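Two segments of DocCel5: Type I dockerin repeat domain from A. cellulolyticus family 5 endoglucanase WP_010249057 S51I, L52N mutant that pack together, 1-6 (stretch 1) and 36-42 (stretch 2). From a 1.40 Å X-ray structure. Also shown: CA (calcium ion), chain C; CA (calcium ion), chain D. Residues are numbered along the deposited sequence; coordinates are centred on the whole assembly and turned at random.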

# COMPACT_ATOMS: atom_id res chain seq x y z
N LYS B 1 2.82 -13.26 -15.45
CA LYS B 1 4.25 -13.08 -15.71
C LYS B 1 4.74 -11.62 -15.76
O LYS B 1 5.47 -11.27 -14.86
CB LYS B 1 4.83 -13.95 -16.84
CG LYS B 1 6.13 -14.53 -16.33
CD LYS B 1 6.74 -15.65 -17.16
CE LYS B 1 5.83 -16.88 -17.18
NZ LYS B 1 5.13 -16.97 -18.48
N PRO B 2 4.39 -10.77 -16.79
CA PRO B 2 5.02 -9.42 -16.73
C PRO B 2 4.73 -8.70 -15.37
O PRO B 2 3.59 -8.73 -14.90
CB PRO B 2 4.40 -8.66 -17.91
CG PRO B 2 4.06 -9.75 -18.86
CD PRO B 2 3.62 -10.94 -18.03
N GLY B 3 5.77 -8.18 -14.74
CA GLY B 3 5.69 -7.57 -13.42
C GLY B 3 6.08 -8.48 -12.28
O GLY B 3 6.52 -8.01 -11.26
N ASP B 4 6.01 -9.77 -12.51
CA ASP B 4 6.22 -10.72 -11.38
C ASP B 4 7.72 -11.09 -11.41
O ASP B 4 8.13 -12.22 -11.72
CB ASP B 4 5.35 -11.96 -11.54
CG ASP B 4 5.47 -12.89 -10.34
OD1 ASP B 4 6.03 -12.43 -9.36
OD2 ASP B 4 5.08 -14.08 -10.45
N VAL B 5 8.58 -10.14 -11.07
CA VAL B 5 10.02 -10.35 -11.13
C VAL B 5 10.60 -11.36 -10.15
O VAL B 5 11.63 -11.90 -10.46
CB VAL B 5 10.82 -8.98 -11.05
CG1 VAL B 5 10.38 -8.02 -12.13
CG2 VAL B 5 10.73 -8.34 -9.70
N ASP B 6 9.91 -11.69 -9.05
CA ASP B 6 10.41 -12.76 -8.18
C ASP B 6 9.72 -14.08 -8.47
O ASP B 6 10.09 -15.05 -7.86
CB ASP B 6 10.33 -12.47 -6.68
CG ASP B 6 8.89 -12.32 -6.16
OD1 ASP B 6 7.94 -12.63 -6.84
OD2 ASP B 6 8.84 -11.90 -4.98
CA CA C . 5.94 -11.40 -7.28
CA CA D . 11.77 -0.90 -20.21
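Stretch 2, residues 36-42: IKAGDLN

The end of a helix often leaves carbonyl groups without partners in the helix itself, and a neighbouring loop can supply the missing donor. The dockerin repeat of DocCel5 offers a compact example. Stretch 2 runs as helix through residues 36-39, the last part of a longer helix, and leaves helical angles at Asp-40; the backbone hydrogen bond from Asp-40 N to Ile-36 O (2.9 Å) belongs to this final turn. Stretch 1 is irregular, and Lys-1 to Asp-4 form a type II turn closed by Asp-4 N to Lys-1 O at 2.8 Å. The two segments approach most closely in backbone register at Pro-2 and Ala-38, whose CA atoms lie 4.3 Å apart.

One hydrogen bond joins them: Gly-3 N donates to Ala-38 O at 2.7 Å, with an angle of 155° at the hydrogen. Gly-3 has phi/psi of 98/-22, where a side chain would be jammed against the preceding carbonyl oxygen, so the turn itself calls for glycine. Beside this bond, Pro-2 CA makes a CA-H...O contact with Lys-37 O at 3.5 Å, so successive helix carbonyls meet successive residues of the turn; with Val-5 against Gly-39, the contacts advance in the same order along both segments.

Apolar packing adds to the interface, which buries 347 Å² in all. Val-5 CG1 lies 4.1 Å from Ala-38 CB, while Leu-41 CD2 reaches to 4.3 Å from Pro-2 CB. Other van der Waals contacts place Val-5 CG1 3.9 Å from Gly-39 CA and Leu-41 CD2 3.8 Å from Gly-3 N. The long, exposed Lys-37 side chain brings NZ to 3.7 Å from Pro-2 CG.

Metal binding is divided between the stretches. One calcium is held by Asp-4 OD1 (2.3 Å) and Asp-6 OD1 (2.4 Å), the other by Asp-40 OD1 (2.1 Å), each with further ligands elsewhere in the structure. The CA-to-CB bonds of these three aspartates point away from the opposing stretch.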

# COMPACT_ATOMS: atom_id res chain seq x y z
N ILE B 36 13.77 -10.05 -18.71
CA ILE B 36 13.12 -9.07 -19.59
C ILE B 36 11.59 -9.22 -19.68
O ILE B 36 10.87 -8.22 -19.51
CB ILE B 36 13.74 -9.04 -21.01
CG1 ILE B 36 15.27 -8.90 -20.95
CG2 ILE B 36 13.22 -7.87 -21.86
CD1 ILE B 36 15.85 -7.70 -20.20
N LYS B 37 11.10 -10.43 -19.92
CA LYS B 37 9.69 -10.69 -19.88
C LYS B 37 9.06 -10.21 -18.56
O LYS B 37 7.98 -9.59 -18.55
CB LYS B 37 9.45 -12.18 -20.09
CG LYS B 37 8.01 -12.66 -20.00
CD LYS B 37 7.11 -12.07 -21.09
CE LYS B 37 5.84 -12.90 -21.29
NZ LYS B 37 4.62 -12.12 -21.63
N ALA B 38 9.72 -10.49 -17.44
CA ALA B 38 9.19 -10.07 -16.16
C ALA B 38 9.32 -8.58 -15.89
O ALA B 38 8.42 -8.01 -15.28
CB ALA B 38 9.86 -10.87 -15.03
N GLY B 39 10.46 -7.98 -16.24
CA GLY B 39 10.82 -6.61 -15.79
C GLY B 39 10.57 -5.43 -16.78
O GLY B 39 10.53 -4.26 -16.38
N ASP B 40 10.51 -5.75 -18.05
CA ASP B 40 10.27 -4.71 -19.05
C ASP B 40 8.80 -4.52 -19.36
O ASP B 40 8.19 -5.36 -20.00
CB ASP B 40 11.00 -5.01 -20.33
CG ASP B 40 10.80 -3.88 -21.39
OD1 ASP B 40 10.88 -2.58 -21.07
OD2 ASP B 40 10.69 -4.39 -22.53
N LEU B 41 8.32 -3.36 -18.93
CA LEU B 41 6.88 -3.04 -18.92
C LEU B 41 6.51 -2.05 -19.98
O LEU B 41 5.30 -1.81 -20.18
CB LEU B 41 6.48 -2.54 -17.53
CG LEU B 41 6.78 -3.55 -16.41
CD1 LEU B 41 6.34 -3.07 -15.06
CD2 LEU B 41 6.19 -4.93 -16.74
N ASN B 42 7.51 -1.46 -20.68
CA ASN B 42 7.20 -0.52 -21.77
C ASN B 42 7.72 -0.96 -23.11
O ASN B 42 7.59 -0.23 -24.11
CB ASN B 42 7.71 0.90 -21.46
CG ASN B 42 9.20 0.93 -21.22
OD1 ASN B 42 9.89 -0.05 -21.42
ND2 ASN B 42 9.71 2.11 -20.81
O HOH W 1 6.33 -10.76 -4.99
O HOH W 2 12.58 1.50 -20.06